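Local coordinates for CBS domain-containing protein (Listeria monocytogenes, PDB 6XNU), which binds the second messenger c-di-AMP, probably through its CBS domains, and takes part in the control of (p)ppGpp and c-di-AMP levels, at residues Lys36-Gln41 / Leu50-Lys55; Asn44-Ala49 / Gly72-Ala77; Lys111-Asn114 / Arg118-His121; Val129-Ser134 / Gly140-Arg145. One frame throughout, in Å; residues are numbered along the deposited sequence.

Contact 1 (Lys36-Gln41 / Leu50-Lys55); sequences KVAHVQ and LLVLTK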
# COMPACT_ATOMS: atom_id res chain seq x y z
N LYS A 36 3.15 -11.20 13.18
CA LYS A 36 3.69 -9.89 12.83
C LYS A 36 2.77 -9.12 11.88
O LYS A 36 3.10 -7.98 11.51
CB LYS A 36 5.07 -10.04 12.18
CG LYS A 36 6.11 -10.69 13.07
CD LYS A 36 7.36 -11.06 12.27
CE LYS A 36 8.49 -11.48 13.18
NZ LYS A 36 9.55 -12.21 12.42
N VAL A 37 1.66 -9.71 11.47
CA VAL A 37 0.70 -9.09 10.56
C VAL A 37 -0.55 -8.77 11.36
O VAL A 37 -1.16 -9.68 11.94
CB VAL A 37 0.37 -10.00 9.37
CG1 VAL A 37 -0.55 -9.28 8.39
CG2 VAL A 37 1.65 -10.51 8.66
N ALA A 38 -0.93 -7.50 11.42
CA ALA A 38 -2.18 -7.17 12.09
C ALA A 38 -3.36 -7.75 11.32
O ALA A 38 -3.30 -7.94 10.10
CB ALA A 38 -2.33 -5.66 12.22
N HIS A 39 -4.43 -8.06 12.05
CA HIS A 39 -5.65 -8.56 11.44
C HIS A 39 -6.85 -8.00 12.19
O HIS A 39 -6.73 -7.46 13.29
CB HIS A 39 -5.70 -10.10 11.41
CG HIS A 39 -5.86 -10.73 12.77
ND1 HIS A 39 -4.79 -11.24 13.48
CD2 HIS A 39 -6.96 -10.96 13.53
CE1 HIS A 39 -5.23 -11.75 14.62
NE2 HIS A 39 -6.54 -11.59 14.67
N VAL A 40 -8.02 -8.14 11.57
CA VAL A 40 -9.29 -7.93 12.25
C VAL A 40 -10.08 -9.23 12.19
O VAL A 40 -9.71 -10.17 11.48
CB VAL A 40 -10.09 -6.75 11.65
CG1 VAL A 40 -9.40 -5.44 11.98
CG2 VAL A 40 -10.21 -6.92 10.15
N GLN A 41 -11.18 -9.27 12.94
CA GLN A 41 -12.01 -10.46 13.05
C GLN A 41 -13.39 -10.19 12.48
O GLN A 41 -13.89 -9.06 12.56
CB GLN A 41 -12.17 -10.90 14.52
CG GLN A 41 -10.88 -11.18 15.26
CD GLN A 41 -11.08 -11.18 16.77
OE1 GLN A 41 -10.37 -11.84 17.51
NE2 GLN A 41 -12.08 -10.42 17.22
N LEU A 50 -10.43 0.59 11.22
CA LEU A 50 -9.67 1.77 10.84
C LEU A 50 -8.53 2.02 11.81
O LEU A 50 -7.42 2.41 11.41
CB LEU A 50 -10.61 2.98 10.77
CG LEU A 50 -10.50 3.96 9.61
CD1 LEU A 50 -10.37 3.27 8.25
CD2 LEU A 50 -11.72 4.88 9.64
N LEU A 51 -8.78 1.80 13.10
CA LEU A 51 -7.74 1.96 14.10
C LEU A 51 -6.61 0.96 13.87
O LEU A 51 -5.43 1.34 13.85
CB LEU A 51 -8.33 1.79 15.50
CG LEU A 51 -7.39 1.73 16.69
CD1 LEU A 51 -6.71 3.07 16.89
CD2 LEU A 51 -8.17 1.32 17.93
N VAL A 52 -6.95 -0.32 13.68
CA VAL A 52 -5.93 -1.33 13.44
C VAL A 52 -5.12 -0.98 12.20
O VAL A 52 -3.88 -1.03 12.20
CB VAL A 52 -6.56 -2.73 13.33
CG1 VAL A 52 -5.49 -3.74 12.91
CG2 VAL A 52 -7.21 -3.12 14.63
N LEU A 53 -5.80 -0.64 11.11
CA LEU A 53 -5.10 -0.29 9.87
C LEU A 53 -4.16 0.89 10.08
O LEU A 53 -3.05 0.90 9.55
CB LEU A 53 -6.11 0.05 8.78
CG LEU A 53 -6.70 -1.14 8.03
CD1 LEU A 53 -8.02 -0.70 7.43
CD2 LEU A 53 -5.75 -1.66 6.95
N THR A 54 -4.60 1.89 10.83
CA THR A 54 -3.80 3.09 10.98
C THR A 54 -2.51 2.82 11.75
O THR A 54 -1.45 3.38 11.41
CB THR A 54 -4.62 4.17 11.67
OG1 THR A 54 -5.76 4.47 10.85
CG2 THR A 54 -3.79 5.45 11.86
N LYS A 55 -2.56 1.96 12.76
CA LYS A 55 -1.41 1.72 13.62
C LYS A 55 -0.46 0.65 13.10
O LYS A 55 0.72 0.65 13.49
CB LYS A 55 -1.87 1.33 15.03
CG LYS A 55 -2.51 2.45 15.83
CD LYS A 55 -1.58 3.66 15.91
CE LYS A 55 -1.71 4.35 17.26
NZ LYS A 55 -0.75 5.49 17.36
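Val52 of the helix 46-56 is the side chain through which this helix meets the incoming chain of residues 36-41, and each of its three side-chain carbons has a partner there. Its CB lies 4.2 Å from Val40 CG1, already at the border of contact. Beyond CB the side chain forks. CG1, held anti to the backbone N (chi1 173°), reaches forward to Ala38 CB at 3.8 Å and also comes to 3.9 Å from the carbonyl oxygen of His39. CG2 turns the other way, and its nearest neighbour is Val40 CG1 at 4.1 Å. The valine thus straddles the extended chain, one methyl on Ala38 and the other on Val40, while the CB of His39, on the residue between them, points away from the helix. It is CG1 of Val40 that meets Val52, and the two valines pass each other at a slant. No hydrogen bond crosses the contact; apolar packing carries it. Within the helix, Leu50 O is gripped twice, by Thr54 N and by Thr54 OG1 at 2.7 Å, the two donors arriving from opposite faces of its carbonyl plane. Val52 also touches Ile61 and Val40 touches Val63, both of the central strand 60-64, whereas the flank of the helix bearing Leu51 and Lys55 packs on Leu84 of the second subunit. Strand 40-41, helix 46-56 and strand 60-64 form a beta-alpha-beta unit: strand 40-41 runs parallel to strand 60-64, and the helix between them packs against the chain leading into the first strand, as expected of a CBS domain.

Contact 2 (Asn44-Ala49 / Gly72-Ala77); sequences NNLEHA and GLISAA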
# COMPACT_ATOMS: atom_id res chain seq x y z
N ASN A 44 -16.03 -7.49 13.86
CA ASN A 44 -15.46 -6.20 14.21
C ASN A 44 -16.15 -5.10 13.41
O ASN A 44 -16.50 -5.30 12.24
CB ASN A 44 -13.95 -6.15 13.90
CG ASN A 44 -13.11 -6.87 14.94
OD1 ASN A 44 -11.92 -7.12 14.71
ND2 ASN A 44 -13.70 -7.19 16.09
N ASN A 45 -16.35 -3.94 14.03
CA ASN A 45 -16.91 -2.84 13.27
C ASN A 45 -15.80 -2.11 12.52
O ASN A 45 -14.61 -2.37 12.69
CB ASN A 45 -17.72 -1.89 14.17
CG ASN A 45 -16.87 -1.15 15.18
OD1 ASN A 45 -15.86 -0.53 14.85
ND2 ASN A 45 -17.31 -1.16 16.44
N LEU A 46 -16.22 -1.18 11.64
CA LEU A 46 -15.27 -0.50 10.76
C LEU A 46 -14.45 0.56 11.49
O LEU A 46 -13.34 0.89 11.04
CB LEU A 46 -15.99 0.14 9.58
CG LEU A 46 -16.77 -0.81 8.67
CD1 LEU A 46 -17.18 -0.09 7.40
CD2 LEU A 46 -15.97 -2.08 8.35
N GLU A 47 -14.97 1.12 12.58
CA GLU A 47 -14.15 2.03 13.38
C GLU A 47 -12.96 1.29 13.99
O GLU A 47 -11.83 1.78 13.94
CB GLU A 47 -15.00 2.71 14.46
CG GLU A 47 -14.18 3.45 15.52
CD GLU A 47 -14.64 4.88 15.74
OE1 GLU A 47 -15.82 5.19 15.47
OE2 GLU A 47 -13.81 5.71 16.21
N HIS A 48 -13.20 0.09 14.52
CA HIS A 48 -12.09 -0.71 15.04
C HIS A 48 -11.09 -1.05 13.94
O HIS A 48 -9.88 -0.93 14.13
CB HIS A 48 -12.63 -1.99 15.69
CG HIS A 48 -11.56 -2.85 16.28
ND1 HIS A 48 -11.13 -4.02 15.69
CD2 HIS A 48 -10.80 -2.70 17.39
CE1 HIS A 48 -10.18 -4.56 16.42
NE2 HIS A 48 -9.96 -3.78 17.46
N ALA A 49 -11.59 -1.46 12.77
CA ALA A 49 -10.70 -1.80 11.66
C ALA A 49 -9.85 -0.61 11.24
O ALA A 49 -8.66 -0.77 10.92
CB ALA A 49 -11.51 -2.33 10.48
N GLY A 72 -11.01 -12.71 4.38
CA GLY A 72 -11.06 -11.55 3.52
C GLY A 72 -9.88 -10.64 3.76
O GLY A 72 -9.02 -10.90 4.61
N LEU A 73 -9.85 -9.57 2.97
CA LEU A 73 -8.84 -8.52 3.05
C LEU A 73 -9.57 -7.19 3.13
O LEU A 73 -10.60 -7.01 2.47
CB LEU A 73 -7.91 -8.54 1.83
CG LEU A 73 -7.06 -9.79 1.60
CD1 LEU A 73 -6.39 -9.73 0.24
CD2 LEU A 73 -6.03 -9.90 2.72
N ILE A 74 -9.06 -6.28 3.95
CA ILE A 74 -9.72 -5.00 4.14
C ILE A 74 -8.69 -3.87 4.15
O ILE A 74 -7.56 -4.03 4.62
CB ILE A 74 -10.59 -4.99 5.42
CG1 ILE A 74 -11.54 -3.79 5.45
CG2 ILE A 74 -9.72 -5.04 6.68
CD1 ILE A 74 -12.56 -3.87 6.60
N SER A 75 -9.11 -2.72 3.61
CA SER A 75 -8.27 -1.53 3.54
C SER A 75 -9.08 -0.32 3.96
O SER A 75 -10.31 -0.35 4.02
CB SER A 75 -7.74 -1.31 2.13
OG SER A 75 -8.80 -0.93 1.27
N ALA A 76 -8.37 0.79 4.21
CA ALA A 76 -9.05 2.04 4.51
C ALA A 76 -9.92 2.51 3.35
O ALA A 76 -10.99 3.10 3.59
CB ALA A 76 -8.03 3.12 4.87
N ALA A 77 -9.50 2.27 2.11
CA ALA A 77 -10.30 2.71 0.97
C ALA A 77 -11.62 1.96 0.91
O ALA A 77 -12.66 2.55 0.61
CB ALA A 77 -9.53 2.55 -0.33
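Ala49 and Ile74 mark the nearest approach of the two backbones, their CA atoms 8.2 Å apart, a spacing bridged by side chains alone. Residues 46-49 form the first turn of the helix 46-56; across from it the chain of 72-77 runs as a strand through Ile74 and then turns into the helix 76-82. Both helices start with a capped end. Asn45 sits at the N-cap of the first, where its OD1 accepts from His48 N at 2.8 Å in a nearly straight bond (166° at the hydrogen) with the donor tilted 19° from the amide plane. Ser75 is the N-cap of the second, its OG accepting from Met78 N. The contact itself is apolar: the CB of Ile74 points at the helix, and its chain is stretched to full length, CG1 anti to the backbone N (chi1 -166°) and CD1 anti to CA. The terminal CD1 is therefore what arrives, 4.2 Å from Leu46 CD2 and 4.3 Å from Ala49 CB. These two residues stand three apart on the helix, and the methyl touches both. The CB of Leu46 is directed past the strand, but its end comes nearer to it, while Ala49 meets it directly. All three residues are buried and share further neighbours, Ile79 of the helix 76-82 and Val102 or Val99 of the helix 99-102. The contact is part of the hydrophobic core of a CBS domain, where a helix packs on the edge strand of a three-stranded mixed sheet.

Contact 3 (Lys111-Asn114 / Arg118-His121); sequences KDFN and RIVH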
# COMPACT_ATOMS: atom_id res chain seq x y z
N LYS A 111 -0.66 -22.04 -0.60
CA LYS A 111 -0.81 -23.15 0.33
C LYS A 111 0.46 -23.96 0.50
O LYS A 111 0.51 -24.83 1.39
CB LYS A 111 -1.96 -24.07 -0.13
CG LYS A 111 -3.31 -23.37 -0.19
CD LYS A 111 -4.40 -24.23 0.41
CE LYS A 111 -5.73 -24.03 -0.31
NZ LYS A 111 -6.76 -24.98 0.18
N ASP A 112 1.49 -23.69 -0.29
CA ASP A 112 2.76 -24.39 -0.25
C ASP A 112 3.76 -23.58 -1.06
O ASP A 112 3.38 -22.71 -1.85
CB ASP A 112 2.65 -25.81 -0.81
CG ASP A 112 2.23 -25.82 -2.26
OD1 ASP A 112 3.11 -25.64 -3.14
OD2 ASP A 112 1.02 -25.99 -2.53
N PHE A 113 5.03 -23.89 -0.86
CA PHE A 113 6.11 -23.24 -1.59
C PHE A 113 6.75 -24.17 -2.62
O PHE A 113 7.92 -24.01 -2.97
CB PHE A 113 7.16 -22.71 -0.61
CG PHE A 113 6.68 -21.53 0.17
CD1 PHE A 113 6.06 -21.70 1.40
CD2 PHE A 113 6.81 -20.25 -0.34
CE1 PHE A 113 5.60 -20.60 2.12
CE2 PHE A 113 6.34 -19.15 0.37
CZ PHE A 113 5.75 -19.32 1.59
N ASN A 114 5.97 -25.13 -3.13
CA ASN A 114 6.50 -26.08 -4.10
C ASN A 114 6.61 -25.51 -5.50
O ASN A 114 7.25 -26.13 -6.35
CB ASN A 114 5.62 -27.33 -4.13
CG ASN A 114 5.62 -28.07 -2.81
OD1 ASN A 114 6.56 -27.98 -2.03
ND2 ASN A 114 4.55 -28.81 -2.55
N ARG A 118 4.39 -19.87 -9.68
CA ARG A 118 3.03 -19.41 -9.40
C ARG A 118 3.05 -18.28 -8.38
O ARG A 118 2.23 -17.36 -8.47
CB ARG A 118 2.14 -20.55 -8.92
CG ARG A 118 0.66 -20.17 -8.96
CD ARG A 118 -0.13 -20.86 -7.86
NE ARG A 118 -1.39 -20.18 -7.59
CZ ARG A 118 -1.89 -19.99 -6.37
NH1 ARG A 118 -1.21 -20.42 -5.31
NH2 ARG A 118 -3.05 -19.38 -6.20
N ILE A 119 3.98 -18.33 -7.43
CA ILE A 119 4.06 -17.27 -6.42
C ILE A 119 4.51 -15.97 -7.07
O ILE A 119 3.91 -14.91 -6.88
CB ILE A 119 4.99 -17.70 -5.27
CG1 ILE A 119 4.30 -18.77 -4.42
CG2 ILE A 119 5.38 -16.49 -4.41
CD1 ILE A 119 5.20 -19.42 -3.39
N VAL A 120 5.56 -16.05 -7.90
CA VAL A 120 6.02 -14.85 -8.60
C VAL A 120 4.93 -14.30 -9.51
O VAL A 120 4.74 -13.08 -9.61
CB VAL A 120 7.31 -15.17 -9.39
CG1 VAL A 120 7.74 -13.97 -10.20
CG2 VAL A 120 8.41 -15.59 -8.43
N HIS A 121 4.17 -15.19 -10.16
CA HIS A 121 3.07 -14.76 -11.02
C HIS A 121 2.00 -14.01 -10.23
O HIS A 121 1.47 -12.99 -10.70
CB HIS A 121 2.47 -15.98 -11.71
CG HIS A 121 1.28 -15.67 -12.56
ND1 HIS A 121 1.37 -15.07 -13.79
CD2 HIS A 121 -0.04 -15.89 -12.35
CE1 HIS A 121 0.17 -14.92 -14.30
NE2 HIS A 121 -0.71 -15.41 -13.45
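A single methyl, Ile119 CD1, carries almost all of this contact, lying only 3.5 Å from Phe113 CD2, close for two carbons. It belongs to the second CBS domain, where the chain leaving strand 109-110 turns before entering helix 116-125. The phenyl ring departs from a CB that points away from the helix, yet the ring swings back: with CG anti to the carbonyl carbon (chi1 -71°), its CD2-CE2 side comes round to the isoleucine. CE2 is the second ring atom in reach, at 3.9 Å from Ile119 CD1. The methyl meets the ring obliquely, and the two side chains as wholes cross at about a right angle. Ile119 in turn aims its CB at the loop and extends CD1 anti to CA (chi2 171°), which sends that methyl forward as the tip. The tip also stands 4.1 Å from Asp112 O, so it rests beside backbone as well as ring. Leu27 of the helix 26-29 packs on both Phe113 and Ile119, and the ring continues to Val131 of the strand 128-132. Farther along the helix, His121 and Val120 face the second subunit, bonding to its Asn152 and packing on its Val151 respectively. The loop itself is shaped by an Asx turn: Asp112 OD1, through its anti lone pair, accepts from Asn114 N at 2.9 Å.

Contact 4 (Val129-Ser134 / Gly140-Arg145); sequences VCVVDS and GIVTRR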
# COMPACT_ATOMS: atom_id res chain seq x y z
N VAL A 129 0.69 -11.74 -0.91
CA VAL A 129 -0.24 -12.85 -0.99
C VAL A 129 -0.23 -13.60 0.33
O VAL A 129 0.83 -13.89 0.88
CB VAL A 129 0.09 -13.80 -2.16
CG1 VAL A 129 -0.90 -14.96 -2.20
CG2 VAL A 129 0.03 -13.03 -3.47
N CYS A 130 -1.42 -13.95 0.80
CA CYS A 130 -1.56 -14.62 2.08
C CYS A 130 -1.17 -16.09 1.96
O CYS A 130 -1.43 -16.72 0.93
CB CYS A 130 -3.00 -14.51 2.53
SG CYS A 130 -3.42 -12.85 3.13
N VAL A 131 -0.54 -16.62 3.01
CA VAL A 131 -0.21 -18.04 3.12
C VAL A 131 -1.18 -18.68 4.10
O VAL A 131 -1.42 -18.13 5.19
CB VAL A 131 1.24 -18.25 3.59
CG1 VAL A 131 1.59 -19.73 3.65
CG2 VAL A 131 2.22 -17.53 2.66
N VAL A 132 -1.76 -19.82 3.72
CA VAL A 132 -2.71 -20.53 4.57
C VAL A 132 -2.37 -22.01 4.50
O VAL A 132 -1.70 -22.47 3.58
CB VAL A 132 -4.19 -20.32 4.16
CG1 VAL A 132 -4.57 -18.82 4.14
CG2 VAL A 132 -4.48 -20.97 2.81
N ASP A 133 -2.82 -22.75 5.51
CA ASP A 133 -2.61 -24.19 5.44
C ASP A 133 -3.85 -24.82 4.80
O ASP A 133 -4.77 -24.12 4.35
CB ASP A 133 -2.22 -24.72 6.82
CG ASP A 133 -3.39 -24.91 7.72
OD1 ASP A 133 -4.48 -24.45 7.37
OD2 ASP A 133 -3.22 -25.55 8.79
N SER A 134 -3.92 -26.16 4.76
CA SER A 134 -4.99 -26.78 3.98
C SER A 134 -6.38 -26.50 4.54
O SER A 134 -7.36 -26.59 3.79
CB SER A 134 -4.76 -28.29 3.87
OG SER A 134 -4.26 -28.83 5.08
N GLY A 140 0.71 -16.37 7.36
CA GLY A 140 1.62 -15.28 7.09
C GLY A 140 1.39 -14.73 5.70
O GLY A 140 0.42 -15.06 5.03
N ILE A 141 2.30 -13.85 5.28
CA ILE A 141 2.21 -13.24 3.96
C ILE A 141 3.57 -13.31 3.28
O ILE A 141 4.62 -13.34 3.93
CB ILE A 141 1.69 -11.78 3.99
CG1 ILE A 141 2.66 -10.87 4.73
CG2 ILE A 141 0.27 -11.71 4.60
CD1 ILE A 141 2.26 -9.40 4.64
N VAL A 142 3.53 -13.38 1.95
CA VAL A 142 4.71 -13.21 1.11
C VAL A 142 4.53 -11.91 0.35
O VAL A 142 3.45 -11.65 -0.18
CB VAL A 142 4.89 -14.40 0.15
CG1 VAL A 142 6.05 -14.16 -0.80
CG2 VAL A 142 5.10 -15.68 0.93
N THR A 143 5.58 -11.07 0.29
CA THR A 143 5.47 -9.79 -0.39
C THR A 143 6.44 -9.72 -1.57
O THR A 143 7.27 -10.60 -1.80
CB THR A 143 5.72 -8.60 0.56
OG1 THR A 143 7.12 -8.34 0.71
CG2 THR A 143 5.08 -8.86 1.94
N ARG A 144 6.30 -8.63 -2.33
CA ARG A 144 7.16 -8.42 -3.50
C ARG A 144 8.61 -8.18 -3.13
O ARG A 144 9.50 -8.36 -3.98
CB ARG A 144 6.65 -7.23 -4.29
CG ARG A 144 5.47 -7.51 -5.17
CD ARG A 144 5.01 -6.20 -5.78
NE ARG A 144 3.90 -6.38 -6.70
CZ ARG A 144 3.07 -5.40 -7.04
NH1 ARG A 144 3.25 -4.19 -6.53
NH2 ARG A 144 2.08 -5.62 -7.90
N ARG A 145 8.88 -7.78 -1.89
CA ARG A 145 10.24 -7.36 -1.53
C ARG A 145 11.26 -8.47 -1.75
O ARG A 145 12.38 -8.19 -2.19
CB ARG A 145 10.28 -6.88 -0.08
CG ARG A 145 11.67 -6.48 0.38
CD ARG A 145 11.58 -5.67 1.65
NE ARG A 145 12.88 -5.15 2.07
CZ ARG A 145 13.73 -5.83 2.83
NH1 ARG A 145 13.43 -7.05 3.24
NH2 ARG A 145 14.89 -5.28 3.17
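Rotation about CA-CB gives Val131 and Val142 the same posture, each with CG1 anti to the backbone N (chi1 -178° and 175°), and this presents CG2 of one to CG2 of the other at 3.8 Å. They sit diagonally on one face of the hairpin, which Val129 shares; Val131 CB also rests 3.6 Å from Gly140 O. On the reverse face Cys130 SG, anti to its own carbonyl carbon, looks at Ile141 CG2 over 4.1 Å. Ile141 sends CG1 between its backbone N and carbonyl carbon, so that its longer arm leads away from the cysteine. Gly140 pairs with Val131 and adopts a phi of 155°, a backbone conformation readily open to glycine. Three backbone bonds join the strands: Val129 and Val142 exchange a pair at 2.9 Å each, N to O, and Val131 N gives a shorter 2.7 Å bond to Gly140 O. Between these lies the non-hydrogen-bonded pair Cys130-Ile141. At the end of the strand, Thr143 OG1 accepts from Arg145 N in a capping bond, and Arg145 makes a salt bridge with Asp125 of the second subunit. This is the antiparallel beta hairpin at the centre of the CBS-domain sheet.

From the N terminus, the chain passes from strand 32-33, at the edge of the four-stranded sheet, into residues 36-41, which open contact 1. Contact 2 opens at 44-49 before contact 1 closes at 50-55, so the two cross. Contact 2 closes only at 72-77, after strand 60-64; the two share helix 46-56, and their centres are about 8 Å apart. Contacts 3 and 4 then follow in series, each shutting a short loop, with Phe113 CE2 touching Val142 CG2 at 3.7 Å. The two halves meet where Leu73 touches Cys130, joining the two sheets, and where Val37, in the chain between them, touches Ile141; contacts 2 and 3 lie about 27 Å apart, centre to centre.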